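Local coordinates for ESX-5 secretion-associated protein EspG5 (Mycobacterium marinum, PDB 6VJ5), which acts as a specific chaperone for cognate PE/PPE proteins, prevents aggregation of PE/PPE dimers and is required for secretion of LipY and PE31/PPE18, at residues C[142-146]-C[147-151]; C[173-176]-C[177-180]; C[274-277]-C[278-281]. All coordinates share one frame; numbering follows the deposited sequence.

Contact 1 of 3, residues C[142-146]-C[147-151]; sequences VSVSD and SASIA
D146 and S149 face each other across the first turn of helix 147-159. D146 is the N-cap residue of this helix. Its CG sits between its own backbone N and carbonyl carbon (chi1 53°), which brings the carboxylate over the turn. D146 OD1 accepts from S149 N at 3.0 Å and is met nearly head-on along its C-O bond. A148 CB lies close to the same oxygen, 3.4 Å from D146 OD1.

S149 points back at the loop. Its OG takes up the N-H of S145, with S145 N to S149 OG at 2.9 Å. The same hydroxyl is directed at D146 O, but that distance is doubtfully short. S145 OG lies farther off, 3.2 Å from S149 OG, and any bond there is weak. The helix bond from I150 N to D146 O is also weak at 3.4 Å.

The apolar half is V144 against I150, crossing at a slant. V144 packs on W127 of strand 126-133 and on L153, while I150 packs on W294 and on V282 and L286 of helix 275-286. V144 CG1, anti to the backbone N (chi1 173°), lies 3.6 Å from I150 CG1 and 4.0 Å from I150 CD1.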
loop_
_atom_site.group_PDB
_atom_site.type_symbol
_atom_site.label_atom_id
_atom_site.label_comp_id
_atom_site.label_asym_id
_atom_site.label_seq_id
_atom_site.Cartn_x
_atom_site.Cartn_y
_atom_site.Cartn_z
ATOM N N VAL C 142 -17.478 6.026 25.654
ATOM C CA VAL C 142 -17.505 7.416 26.088
ATOM C C VAL C 142 -18.956 7.845 26.250
ATOM O O VAL C 142 -19.801 7.565 25.394
ATOM C CB VAL C 142 -16.765 8.332 25.091
ATOM C CG1 VAL C 142 -17.506 8.381 23.763
ATOM C CG2 VAL C 142 -16.619 9.732 25.666
ATOM N N SER C 143 -19.240 8.528 27.356
ATOM C CA SER C 143 -20.583 9.020 27.643
ATOM C C SER C 143 -20.743 10.381 26.978
ATOM O O SER C 143 -20.126 11.363 27.400
ATOM C CB SER C 143 -20.811 9.108 29.149
ATOM O OG SER C 143 -20.526 7.867 29.776
ATOM N N VAL C 144 -21.562 10.436 25.930
ATOM C CA VAL C 144 -21.798 11.660 25.171
ATOM C C VAL C 144 -23.300 11.833 25.021
ATOM O O VAL C 144 -23.972 10.979 24.430
ATOM C CB VAL C 144 -21.118 11.629 23.794
ATOM C CG1 VAL C 144 -21.534 12.841 22.972
ATOM C CG2 VAL C 144 -19.606 11.577 23.947
ATOM N N SER C 145 -23.825 12.937 25.549
ATOM C CA SER C 145 -25.257 13.196 25.553
ATOM C C SER C 145 -25.591 14.385 24.639
ATOM O O SER C 145 -26.188 14.190 23.581
ATOM C CB SER C 145 -25.737 13.452 26.981
ATOM O OG SER C 145 -24.932 14.432 27.618
ATOM N N ASP C 146 -25.212 15.589 25.028
ATOM C CA ASP C 146 -25.516 16.789 24.267
ATOM C C ASP C 146 -24.222 17.520 23.925
ATOM O O ASP C 146 -23.118 17.065 24.235
ATOM C CB ASP C 146 -26.469 17.698 25.051
ATOM C CG ASP C 146 -25.970 17.999 26.454
ATOM O OD1 ASP C 146 -24.807 17.666 26.768
ATOM O OD2 ASP C 146 -26.748 18.569 27.249
ATOM N N SER C 147 -24.370 18.672 23.271
ATOM C CA SER C 147 -23.205 19.484 22.944
ATOM C C SER C 147 -22.371 19.753 24.192
ATOM O O SER C 147 -21.136 19.777 24.139
ATOM C CB SER C 147 -23.656 20.792 22.299
ATOM O OG SER C 147 -24.701 20.550 21.375
ATOM N N ALA C 148 -23.036 19.924 25.336
ATOM C CA ALA C 148 -22.324 20.260 26.567
ATOM C C ALA C 148 -21.365 19.151 26.984
ATOM O O ALA C 148 -20.236 19.425 27.408
ATOM C CB ALA C 148 -23.322 20.551 27.688
ATOM N N SER C 149 -21.799 17.891 26.884
ATOM C CA SER C 149 -20.915 16.784 27.240
ATOM C C SER C 149 -19.660 16.789 26.375
ATOM O O SER C 149 -18.550 16.580 26.878
ATOM C CB SER C 149 -21.660 15.453 27.111
ATOM O OG SER C 149 -22.397 15.388 25.902
ATOM N N ILE C 150 -19.816 17.030 25.074
ATOM C CA ILE C 150 -18.657 17.137 24.194
ATOM C C ILE C 150 -17.791 18.321 24.608
ATOM O O ILE C 150 -16.570 18.200 24.759
ATOM C CB ILE C 150 -19.113 17.258 22.728
ATOM C CG1 ILE C 150 -19.951 16.043 22.325
ATOM C CG2 ILE C 150 -17.915 17.385 21.799
ATOM C CD1 ILE C 150 -20.586 16.155 20.949
ATOM N N ALA C 151 -18.416 19.487 24.808
ATOM C CA ALA C 151 -17.663 20.668 25.218
ATOM C C ALA C 151 -16.879 20.405 26.497
ATOM O O ALA C 151 -15.702 20.767 26.598
ATOM C CB ALA C 151 -18.608 21.855 25.405
#

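Contact 2 of 3, residues C[173-176]-C[177-180]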
loop_
_atom_site.group_PDB
_atom_site.type_symbol
_atom_site.label_atom_id
_atom_site.label_comp_id
_atom_site.label_asym_id
_atom_site.label_seq_id
_atom_site.Cartn_x
_atom_site.Cartn_y
_atom_site.Cartn_z
ATOM N N ASN C 173 -18.440 39.304 15.549
ATOM C CA ASN C 173 -18.492 38.530 14.317
ATOM C C ASN C 173 -17.860 39.353 13.205
ATOM O O ASN C 173 -18.201 40.528 13.034
ATOM C CB ASN C 173 -19.931 38.181 13.943
ATOM C CG ASN C 173 -20.615 37.326 14.981
ATOM O OD1 ASN C 173 -20.040 36.366 15.496
ATOM N ND2 ASN C 173 -21.857 37.670 15.297
ATOM N N VAL C 174 -16.951 38.742 12.454
ATOM C CA VAL C 174 -16.278 39.436 11.359
ATOM C C VAL C 174 -16.384 38.613 10.080
ATOM O O VAL C 174 -16.493 37.379 10.147
ATOM C CB VAL C 174 -14.808 39.714 11.712
ATOM C CG1 VAL C 174 -14.716 40.647 12.909
ATOM C CG2 VAL C 174 -14.075 38.410 12.002
ATOM N N PRO C 175 -16.368 39.241 8.903
ATOM C CA PRO C 175 -16.354 38.459 7.655
ATOM C C PRO C 175 -15.112 37.583 7.579
ATOM O O PRO C 175 -13.988 38.047 7.788
ATOM C CB PRO C 175 -16.361 39.527 6.555
ATOM C CG PRO C 175 -16.890 40.769 7.216
ATOM C CD PRO C 175 -16.424 40.694 8.650
ATOM N N LEU C 176 -15.321 36.305 7.263
ATOM C CA LEU C 176 -14.222 35.348 7.332
ATOM C C LEU C 176 -13.149 35.657 6.296
ATOM O O LEU C 176 -11.960 35.731 6.627
ATOM C CB LEU C 176 -14.744 33.929 7.146
ATOM C CG LEU C 176 -13.672 32.840 7.203
ATOM C CD1 LEU C 176 -12.977 32.841 8.546
ATOM C CD2 LEU C 176 -14.298 31.491 6.900
ATOM N N GLU C 177 -13.537 35.835 5.032
ATOM C CA GLU C 177 -12.521 36.024 4.002
ATOM C C GLU C 177 -11.734 37.308 4.241
ATOM O O GLU C 177 -10.507 37.327 4.093
ATOM C CB GLU C 177 -13.147 36.003 2.606
ATOM C CG GLU C 177 -14.239 37.016 2.325
ATOM C CD GLU C 177 -14.854 36.823 0.941
ATOM O OE1 GLU C 177 -14.338 35.990 0.161
ATOM O OE2 GLU C 177 -15.856 37.500 0.633
ATOM N N GLU C 178 -12.411 38.386 4.651
ATOM C CA GLU C 178 -11.683 39.600 5.014
ATOM C C GLU C 178 -10.803 39.376 6.240
ATOM O O GLU C 178 -9.721 39.969 6.349
ATOM C CB GLU C 178 -12.656 40.756 5.269
ATOM C CG GLU C 178 -13.184 41.436 4.009
ATOM C CD GLU C 178 -14.405 40.748 3.415
ATOM O OE1 GLU C 178 -14.734 39.626 3.851
ATOM O OE2 GLU C 178 -15.039 41.335 2.509
ATOM N N MET C 179 -11.245 38.518 7.165
ATOM C CA MET C 179 -10.466 38.250 8.370
ATOM C C MET C 179 -9.206 37.448 8.064
ATOM O O MET C 179 -8.140 37.714 8.637
ATOM C CB MET C 179 -11.327 37.501 9.388
ATOM C CG MET C 179 -10.611 37.165 10.673
ATOM S SD MET C 179 -10.167 38.646 11.583
ATOM C CE MET C 179 -9.226 37.923 12.922
ATOM N N LEU C 180 -9.311 36.430 7.206
ATOM C CA LEU C 180 -8.125 35.644 6.883
ATOM C C LEU C 180 -7.091 36.502 6.173
ATOM O O LEU C 180 -5.887 36.385 6.430
ATOM C CB LEU C 180 -8.506 34.447 6.022
ATOM C CG LEU C 180 -9.337 33.378 6.734
ATOM C CD1 LEU C 180 -10.289 32.787 5.693
ATOM C CD2 LEU C 180 -8.483 32.321 7.380
#
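L176 O accepts from L180 N at 2.8 Å, an i to i+4 bond in the first turn of helix 176-188. The donor comes nearly along the C=O axis, with a C=O...N angle of 169°. P175 stands at the N-cap position, where strand 172-175, outermost in the sheet within this chain, gives way directly to the helix. Its carbonyl also serves the turn: P175 O accepts from M179 N at 2.9 Å.

Three side-chain pairs accompany these bonds. L176 and L180 are one helical turn apart and slant across each other. L176 CG is 3.7 Å from L180 CD1. L180 CD1 also reaches back over the backbone, 3.5 Å from L176 O. V174 and M179 form the second pair, with M179 CB 3.9 Å from V174 CG2. M179 CG lies anti to its backbone N, and a bend at chi2 (65°) turns the thioether so that SD still borders V174 CG2. I204 packs on both residues of this pair.

M179 and L180 also pack on apolar side chains of a chain of another protein in the assembly, consistent with a surface that a chaperone offers to its partner. In the third pair E178 bends at chi2 (86°) and folds its carboxylate beside the P175 ring. E178 OE1 comes within 3.2 Å of P175 CB.

Contact 3 of 3, residues C[274-277]-C[278-281]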
loop_
_atom_site.group_PDB
_atom_site.type_symbol
_atom_site.label_atom_id
_atom_site.label_comp_id
_atom_site.label_asym_id
_atom_site.label_seq_id
_atom_site.Cartn_x
_atom_site.Cartn_y
_atom_site.Cartn_z
ATOM N N THR C 274 -15.482 31.242 27.336
ATOM C CA THR C 274 -16.279 30.920 28.509
ATOM C C THR C 274 -16.853 29.511 28.374
ATOM O O THR C 274 -17.141 29.057 27.263
ATOM C CB THR C 274 -17.429 31.909 28.687
ATOM O OG1 THR C 274 -18.335 31.803 27.579
ATOM C CG2 THR C 274 -16.905 33.331 28.782
ATOM N N PRO C 275 -17.040 28.801 29.489
ATOM C CA PRO C 275 -17.673 27.474 29.396
ATOM C C PRO C 275 -18.957 27.490 28.586
ATOM O O PRO C 275 -19.242 26.525 27.865
ATOM C CB PRO C 275 -17.924 27.101 30.864
ATOM C CG PRO C 275 -16.876 27.864 31.628
ATOM C CD PRO C 275 -16.712 29.171 30.880
ATOM N N GLN C 276 -19.736 28.573 28.663
ATOM C CA GLN C 276 -20.970 28.636 27.891
ATOM C C GLN C 276 -20.689 28.833 26.406
ATOM O O GLN C 276 -21.310 28.175 25.563
ATOM C CB GLN C 276 -21.867 29.759 28.405
ATOM C CG GLN C 276 -23.230 29.810 27.723
ATOM C CD GLN C 276 -23.725 31.227 27.488
ATOM O OE1 GLN C 276 -24.313 31.524 26.449
ATOM N NE2 GLN C 276 -23.490 32.108 28.455
ATOM N N LEU C 277 -19.767 29.735 26.063
ATOM C CA LEU C 277 -19.494 29.999 24.654
ATOM C C LEU C 277 -18.741 28.847 24.004
ATOM O O LEU C 277 -18.915 28.597 22.806
ATOM C CB LEU C 277 -18.709 31.299 24.508
ATOM C CG LEU C 277 -19.526 32.554 24.808
ATOM C CD1 LEU C 277 -18.623 33.772 24.895
ATOM C CD2 LEU C 277 -20.599 32.766 23.749
ATOM N N VAL C 278 -17.902 28.142 24.766
ATOM C CA VAL C 278 -17.298 26.919 24.248
ATOM C C VAL C 278 -18.379 25.882 23.968
ATOM O O VAL C 278 -18.288 25.110 23.006
ATOM C CB VAL C 278 -16.239 26.384 25.229
ATOM C CG1 VAL C 278 -15.719 25.033 24.760
ATOM C CG2 VAL C 278 -15.098 27.378 25.360
ATOM N N GLN C 279 -19.417 25.845 24.807
ATOM C CA GLN C 279 -20.568 24.993 24.524
ATOM C C GLN C 279 -21.303 25.470 23.277
ATOM O O GLN C 279 -21.753 24.652 22.465
ATOM C CB GLN C 279 -21.506 24.967 25.736
ATOM C CG GLN C 279 -22.820 24.216 25.537
ATOM C CD GLN C 279 -23.917 25.086 24.938
ATOM O OE1 GLN C 279 -24.555 24.707 23.956
ATOM N NE2 GLN C 279 -24.142 26.255 25.531
ATOM N N VAL C 280 -21.420 26.786 23.096
ATOM C CA VAL C 280 -22.070 27.306 21.898
ATOM C C VAL C 280 -21.262 26.955 20.659
ATOM O O VAL C 280 -21.824 26.671 19.593
ATOM C CB VAL C 280 -22.274 28.827 22.018
ATOM C CG1 VAL C 280 -22.785 29.404 20.701
ATOM C CG2 VAL C 280 -23.228 29.154 23.156
ATOM N N GLY C 281 -19.933 26.966 20.773
ATOM C CA GLY C 281 -19.104 26.681 19.615
ATOM C C GLY C 281 -19.184 25.230 19.189
ATOM O O GLY C 281 -19.239 24.927 17.993
#
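V278 N donates to T274 O at 2.8 Å, and the N-H is almost straight on the acceptor (174°). V278 also brings a methyl group to the same oxygen. With chi1 at 174°, V278 CG2 folds back along the helix toward the preceding turn and rests 3.3 Å from T274 O.

Q279 comes next. Q279 N donates to P275 O at 3.1 Å. Its side chain starts over the preceding turn, with Q279 CB 3.2 Å from Q276 O.

V280 N donates to Q276 O at 2.8 Å. V280 and Q276 run side by side in the same direction. The methyl V280 CG2 sits 3.2 Å from Q276 O and probably shields part of that carbonyl. Farther along the helix, V280 O accepts from T284 OG1.

G281 closes the walk. G281 N donates to L277 O at 2.8 Å. The L277 side chain turns away from this turn and packs on C271 and P272 of strand 267-272.

Four successive i to i+4 bonds thus build the start of helix 275-286. T274 OG1 accepts from L277 N at 2.9 Å, with a chi1 of 64° that turns the hydroxyl to the helix end. This is a threonine N-cap followed by proline in the first turn of an alpha helix.

How the contacts relate
All three contacts lie at the starts of helices that follow strands of the same ten-stranded antiparallel sheet. Along the chain they come in series: contact 1 opens helix 147-159, contact 2 opens helix 176-188, and contact 3 opens helix 275-286. Contacts 1 and 3 have centres 13 Å apart and touch, with A151 CB 3.8 Å from Q279 CA. They thus help to join two helices of the fold. Contact 2 stands apart, its centre 29 Å from that of contact 1 and 20 Å from that of contact 3. Its strand 172-175 pairs with strand 267-272, which leads into contact 3. Only contact 2 meets another protein chain of the assembly, a partner-facing place that suits a chaperone.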